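Local coordinates for protein putative glutathionylspermidine synthase (Methylobacillus flagellatus, PDB 3N6X) that is of unknown function but, as a putative glutathionylspermidine synthase of the circularly permuted ATP-grasp family, probably acts as an ATP-dependent ligase, at residues A[73-78]-A[465-470]; A[426-431]-A[446-451]. All blocks are in the same frame, centred on the assembly; numbering follows the deposited sequence.

How the interactions relate
Both interactions are buried and belong to one mixed sheet. Interaction 1 joins the short strand 77-79, in parallel, to strand 464-471 near the C-terminal end of the chain. Interaction 2 pairs strands 423-435 and 446-450 antiparallel and lies nearer the centre of the chain. The two are neighbours, since strands 446-450 and 464-471 also pair: Lys-467 N lies 3.0 Å from Cys-447 O, a probable hydrogen bond. Interaction 2 sits inside the loop of almost 390 residues closed by interaction 1. Interaction 1, buried throughout, combines an ion pair with tryptophan packing. Interaction 2 has an antiparallel backbone ladder, a charged face that is partly exposed and a buried face of small apolar contacts.

Interaction 1 of 2, residues A[73-78]-A[465-470]; sequences DVVPRI and GTKDTW
Lys-467 reaches across to Asp-73 and Val-75. Its CG leaves CB anti to the carbonyl carbon (chi1 -75°). CB itself lies near Val-75 O. Lys-467 CG lies 3.6 Å from Val-75 O and also touches Asp-73 CB. Lys-467 CD passes Val-75 O at 3.5 Å, and CE nears Asp-73 OD2. The chain then bends at chi4 (-94°). Lys-467 NZ makes a salt bridge to Asp-73 OD2 at 2.7 Å, on the anti side of the carboxylate. Lys-467 NZ also donates to Val-75 O at 2.8 Å and to Pro-415 O on strand 413-418. Three oxygens thus hold the buried ammonium. A water joins Asp-73 O to Asp-468 N where the two backbones spread apart.

Further on, the backbones pair in parallel, Arg-77 with Thr-469 and Ile-78 with Trp-470. This joins strand 77-79 to strand 464-471 in the large mixed sheet of this circularly permuted ATP-grasp protein. Arg-77 N donates to Asp-468 O at 2.9 Å, and Trp-470 N donates to Arg-77 O. Arg-77 turns its guanidinium away to Glu-12. Pro-76 covers one face of the Trp-470 indole. Pro-76 CG sits 3.5 Å from the centroid of the Trp-470 six-membered ring, 3° off the normal, a CH-pi contact. Ile-78 CG1 and CD1 both approach Trp-470 CE3 at 3.8 Å. Trp-470 NE1 donates to Asp-468 OD2 at 2.8 Å, in the indole plane but from above the plane of the carboxylate. That oxygen also forms a salt bridge with Arg-177 of helix 170-183, whose Met-180 touches the indole. An alanine at Trp-470 would probably open a gap beside Pro-76 and Ile-78 and leave Asp-468 without its indole donor.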
loop_
_atom_site.group_PDB
_atom_site.type_symbol
_atom_site.label_atom_id
_atom_site.label_comp_id
_atom_site.label_asym_id
_atom_site.label_seq_id
_atom_site.Cartn_x
_atom_site.Cartn_y
_atom_site.Cartn_z
ATOM N N ASP A 73 16.677 -8.265 -3.386
ATOM C CA ASP A 73 17.988 -7.778 -2.973
ATOM C C ASP A 73 18.186 -8.114 -1.491
ATOM O O ASP A 73 17.261 -7.934 -0.687
ATOM C CB ASP A 73 18.115 -6.273 -3.211
ATOM C CG ASP A 73 19.515 -5.742 -2.970
ATOM O OD1 ASP A 73 20.418 -6.043 -3.794
ATOM O OD2 ASP A 73 19.699 -4.967 -2.005
ATOM N N VAL A 74 19.378 -8.629 -1.134
ATOM C CA VAL A 74 19.674 -9.095 0.231
ATOM C C VAL A 74 20.123 -7.998 1.200
ATOM O O VAL A 74 20.345 -8.286 2.380
ATOM C CB VAL A 74 20.603 -10.349 0.260
ATOM C CG1 VAL A 74 19.994 -11.502 -0.545
ATOM C CG2 VAL A 74 22.009 -10.018 -0.243
ATOM N N VAL A 75 20.246 -6.747 0.727
ATOM C CA VAL A 75 20.604 -5.642 1.625
ATOM C C VAL A 75 19.311 -5.071 2.219
ATOM O O VAL A 75 18.469 -4.559 1.472
ATOM C CB VAL A 75 21.466 -4.550 0.947
ATOM C CG1 VAL A 75 22.004 -3.561 1.984
ATOM C CG2 VAL A 75 22.610 -5.172 0.146
ATOM N N PRO A 76 19.067 -5.253 3.540
ATOM C CA PRO A 76 17.797 -4.788 4.105
ATOM C C PRO A 76 17.695 -3.272 4.181
ATOM O O PRO A 76 18.710 -2.566 4.236
ATOM C CB PRO A 76 17.785 -5.411 5.502
ATOM C CG PRO A 76 19.226 -5.551 5.858
ATOM C CD PRO A 76 19.925 -5.878 4.572
ATOM N N ARG A 77 16.463 -2.777 4.206
ATOM C CA ARG A 77 16.175 -1.377 4.432
ATOM C C ARG A 77 15.988 -1.259 5.947
ATOM O O ARG A 77 15.016 -1.783 6.483
ATOM C CB ARG A 77 14.890 -0.984 3.662
ATOM C CG ARG A 77 14.377 0.399 3.957
ATOM C CD ARG A 77 15.070 1.431 3.105
ATOM N NE ARG A 77 14.601 2.780 3.401
ATOM C CZ ARG A 77 13.512 3.325 2.866
ATOM N NH1 ARG A 77 12.751 2.624 2.029
ATOM N NH2 ARG A 77 13.160 4.565 3.181
ATOM N N ILE A 78 16.989 -0.722 6.652
ATOM C CA ILE A 78 16.941 -0.666 8.126
ATOM C C ILE A 78 16.436 0.673 8.615
ATOM O O ILE A 78 16.924 1.702 8.174
ATOM C CB ILE A 78 18.310 -1.058 8.789
ATOM C CG1 ILE A 78 18.936 -2.304 8.108
ATOM C CG2 ILE A 78 18.141 -1.280 10.299
ATOM C CD1 ILE A 78 20.385 -2.613 8.524
ATOM N N GLY A 465 12.472 -4.413 -8.012
ATOM C CA GLY A 465 12.658 -5.529 -7.087
ATOM C C GLY A 465 12.194 -5.225 -5.675
ATOM O O GLY A 465 11.656 -4.149 -5.421
ATOM N N THR A 466 12.383 -6.180 -4.741
ATOM C CA THR A 466 12.019 -5.966 -3.330
ATOM C C THR A 466 13.181 -6.191 -2.373
ATOM O O THR A 466 14.194 -6.804 -2.730
ATOM C CB THR A 466 10.797 -6.779 -2.905
ATOM O OG1 THR A 466 11.107 -8.163 -2.971
ATOM C CG2 THR A 466 9.557 -6.456 -3.720
ATOM N N LYS A 467 13.026 -5.669 -1.154
ATOM C CA LYS A 467 13.978 -5.777 -0.059
ATOM C C LYS A 467 13.202 -6.101 1.191
ATOM O O LYS A 467 11.999 -5.834 1.253
ATOM C CB LYS A 467 14.694 -4.433 0.155
ATOM C CG LYS A 467 15.755 -4.104 -0.871
ATOM C CD LYS A 467 16.329 -2.740 -0.590
ATOM C CE LYS A 467 17.556 -2.449 -1.416
ATOM N NZ LYS A 467 18.800 -2.800 -0.688
ATOM N N ASP A 468 13.883 -6.618 2.210
ATOM C CA ASP A 468 13.290 -6.819 3.526
ATOM C C ASP A 468 13.418 -5.484 4.257
ATOM O O ASP A 468 14.406 -4.780 4.056
ATOM C CB ASP A 468 14.065 -7.916 4.291
ATOM C CG ASP A 468 13.487 -8.314 5.642
ATOM O OD1 ASP A 468 12.363 -7.856 5.972
ATOM O OD2 ASP A 468 14.149 -9.088 6.364
ATOM N N THR A 469 12.418 -5.110 5.058
ATOM C CA THR A 469 12.476 -3.870 5.845
ATOM C C THR A 469 12.611 -4.227 7.307
ATOM O O THR A 469 11.732 -4.900 7.871
ATOM C CB THR A 469 11.237 -2.968 5.585
ATOM O OG1 THR A 469 11.085 -2.767 4.189
ATOM C CG2 THR A 469 11.333 -1.613 6.297
ATOM N N TRP A 470 13.706 -3.783 7.925
ATOM C CA TRP A 470 13.977 -4.051 9.331
ATOM C C TRP A 470 13.610 -2.862 10.191
ATOM O O TRP A 470 14.111 -1.762 9.965
ATOM C CB TRP A 470 15.460 -4.369 9.536
ATOM C CG TRP A 470 15.931 -5.673 8.954
ATOM C CD1 TRP A 470 15.189 -6.600 8.278
ATOM C CD2 TRP A 470 17.260 -6.200 9.032
ATOM N NE1 TRP A 470 15.983 -7.659 7.902
ATOM C CE2 TRP A 470 17.260 -7.440 8.354
ATOM C CE3 TRP A 470 18.461 -5.739 9.611
ATOM C CZ2 TRP A 470 18.408 -8.237 8.257
ATOM C CZ3 TRP A 470 19.600 -6.518 9.493
ATOM C CH2 TRP A 470 19.568 -7.755 8.831
HETATM O O HOH W 1 16.725 -7.332 1.973
#

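Interaction 2 of 2, residues A[426-431]-A[446-451]; sequences HVDLRP and LCRVAL
Asp-428 OD2 lies over one face of the Arg-448 guanidinium and makes a salt bridge to Arg-448 NH2 at 2.6 Å. The carboxylate and guanidinium planes are 60° apart. The pair spans two neighbouring antiparallel strands, 423-435 and 446-450, of the mixed sheet of this circularly permuted ATP-grasp protein. Asp-428 OD1 lies 3.3 Å from both Arg-448 CB and Arg-448 NE. The bend of Arg-448 at chi3 (-74°) brings NE to that oxygen. Asp-428 and Arg-448 form a hydrogen-bonded pair, with Asp-428 N donating to Arg-448 O at 3.0 Å.

Arg-430 is on the same face, and its NE pairs with Asp-148. That aspartate also makes a long, weak ion pair with Arg-448, so it probably eases the repulsion between the two arginines.

The other face carries Val-427, Leu-429, Cys-447 and Val-449. Arg-77 of strand 77-79 packs on Val-427, Leu-429 and Cys-447. Leu-429 CD1 approaches Cys-447 CB at 4.1 Å, and Val-427 CG1 meets Val-449 CB at 3.7 Å.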
loop_
_atom_site.group_PDB
_atom_site.type_symbol
_atom_site.label_atom_id
_atom_site.label_comp_id
_atom_site.label_asym_id
_atom_site.label_seq_id
_atom_site.Cartn_x
_atom_site.Cartn_y
_atom_site.Cartn_z
ATOM N N HIS A 426 17.309 3.696 -5.785
ATOM C CA HIS A 426 16.091 4.317 -5.261
ATOM C C HIS A 426 15.100 3.301 -4.692
ATOM O O HIS A 426 14.854 2.256 -5.297
ATOM C CB HIS A 426 15.434 5.213 -6.325
ATOM C CG HIS A 426 16.294 6.370 -6.746
ATOM N ND1 HIS A 426 16.617 7.394 -5.863
ATOM C CD2 HIS A 426 16.866 6.632 -7.944
ATOM C CE1 HIS A 426 17.383 8.229 -6.547
ATOM N NE2 HIS A 426 17.557 7.817 -7.805
ATOM N N VAL A 427 14.544 3.610 -3.513
ATOM C CA VAL A 427 13.569 2.744 -2.830
ATOM C C VAL A 427 12.318 3.511 -2.419
ATOM O O VAL A 427 12.376 4.726 -2.171
ATOM C CB VAL A 427 14.180 2.035 -1.576
ATOM C CG1 VAL A 427 15.162 0.939 -1.970
ATOM C CG2 VAL A 427 14.826 3.041 -0.622
ATOM N N ASP A 428 11.224 2.780 -2.213
ATOM C CA ASP A 428 10.034 3.321 -1.581
ATOM C C ASP A 428 9.533 2.334 -0.511
ATOM O O ASP A 428 10.010 1.191 -0.458
ATOM C CB ASP A 428 8.959 3.743 -2.601
ATOM C CG ASP A 428 8.069 2.645 -3.137
ATOM O OD1 ASP A 428 8.376 1.463 -2.899
ATOM O OD2 ASP A 428 7.078 2.970 -3.821
ATOM N N LEU A 429 8.631 2.787 0.370
ATOM C CA LEU A 429 8.192 2.010 1.514
ATOM C C LEU A 429 6.666 1.948 1.623
ATOM O O LEU A 429 6.002 2.989 1.593
ATOM C CB LEU A 429 8.786 2.673 2.778
ATOM C CG LEU A 429 8.931 1.799 4.008
ATOM C CD1 LEU A 429 10.089 0.806 3.846
ATOM C CD2 LEU A 429 9.136 2.645 5.243
ATOM N N ARG A 430 6.110 0.742 1.795
ATOM C CA ARG A 430 4.676 0.593 2.014
ATOM C C ARG A 430 4.325 -0.137 3.332
ATOM O O ARG A 430 4.197 -1.359 3.343
ATOM C CB ARG A 430 3.958 -0.052 0.808
ATOM C CG ARG A 430 2.419 -0.027 0.958
ATOM C CD ARG A 430 1.700 -0.928 -0.027
ATOM N NE ARG A 430 1.383 -0.228 -1.274
ATOM C CZ ARG A 430 0.481 -0.646 -2.156
ATOM N NH1 ARG A 430 -0.214 -1.754 -1.931
ATOM N NH2 ARG A 430 0.265 0.042 -3.268
ATOM N N PRO A 431 4.107 0.596 4.444
ATOM C CA PRO A 431 3.581 -0.062 5.646
ATOM C C PRO A 431 2.049 -0.232 5.531
ATOM O O PRO A 431 1.420 0.366 4.649
ATOM C CB PRO A 431 3.975 0.894 6.773
ATOM C CG PRO A 431 4.063 2.240 6.132
ATOM C CD PRO A 431 4.230 2.057 4.633
ATOM N N LEU A 446 6.573 -3.259 3.063
ATOM C CA LEU A 446 7.064 -3.739 1.797
ATOM C C LEU A 446 8.011 -2.672 1.253
ATOM O O LEU A 446 7.636 -1.519 1.166
ATOM C CB LEU A 446 5.899 -3.987 0.808
ATOM C CG LEU A 446 6.306 -4.245 -0.667
ATOM C CD1 LEU A 446 7.173 -5.503 -0.798
ATOM C CD2 LEU A 446 5.096 -4.344 -1.553
ATOM N N CYS A 447 9.247 -3.040 0.959
ATOM C CA CYS A 447 10.189 -2.110 0.367
ATOM C C CYS A 447 10.462 -2.511 -1.065
ATOM O O CYS A 447 10.781 -3.665 -1.328
ATOM C CB CYS A 447 11.472 -2.027 1.180
ATOM S SG CYS A 447 12.736 -0.959 0.454
ATOM N N ARG A 448 10.276 -1.575 -1.997
ATOM C CA ARG A 448 10.504 -1.808 -3.423
ATOM C C ARG A 448 11.715 -1.032 -3.868
ATOM O O ARG A 448 11.945 0.084 -3.387
ATOM C CB ARG A 448 9.281 -1.416 -4.240
ATOM C CG ARG A 448 8.086 -2.330 -4.019
ATOM C CD ARG A 448 6.899 -1.876 -4.830
ATOM N NE ARG A 448 6.275 -0.677 -4.265
ATOM C CZ ARG A 448 5.700 0.279 -4.993
ATOM N NH1 ARG A 448 5.669 0.187 -6.318
ATOM N NH2 ARG A 448 5.138 1.324 -4.401
ATOM N N VAL A 449 12.536 -1.636 -4.737
ATOM C CA VAL A 449 13.784 -1.006 -5.188
ATOM C C VAL A 449 13.849 -0.874 -6.719
ATOM O O VAL A 449 13.465 -1.802 -7.439
ATOM C CB VAL A 449 15.044 -1.723 -4.587
ATOM C CG1 VAL A 449 15.089 -3.200 -4.970
ATOM C CG2 VAL A 449 16.340 -1.014 -4.983
ATOM N N ALA A 450 14.306 0.300 -7.205
ATOM C CA ALA A 450 14.517 0.551 -8.636
ATOM C C ALA A 450 15.961 0.153 -8.961
ATOM O O ALA A 450 16.896 0.915 -8.685
ATOM C CB ALA A 450 14.283 2.028 -8.953
ATOM N N LEU A 451 16.143 -1.088 -9.443
ATOM C CA LEU A 451 17.457 -1.702 -9.682
ATOM C C LEU A 451 18.317 -1.022 -10.758
ATOM O O LEU A 451 19.529 -0.896 -10.565
ATOM C CB LEU A 451 17.315 -3.219 -9.953
ATOM C CG LEU A 451 16.679 -4.047 -8.803
ATOM C CD1 LEU A 451 16.158 -5.379 -9.302
ATOM C CD2 LEU A 451 17.657 -4.248 -7.658
#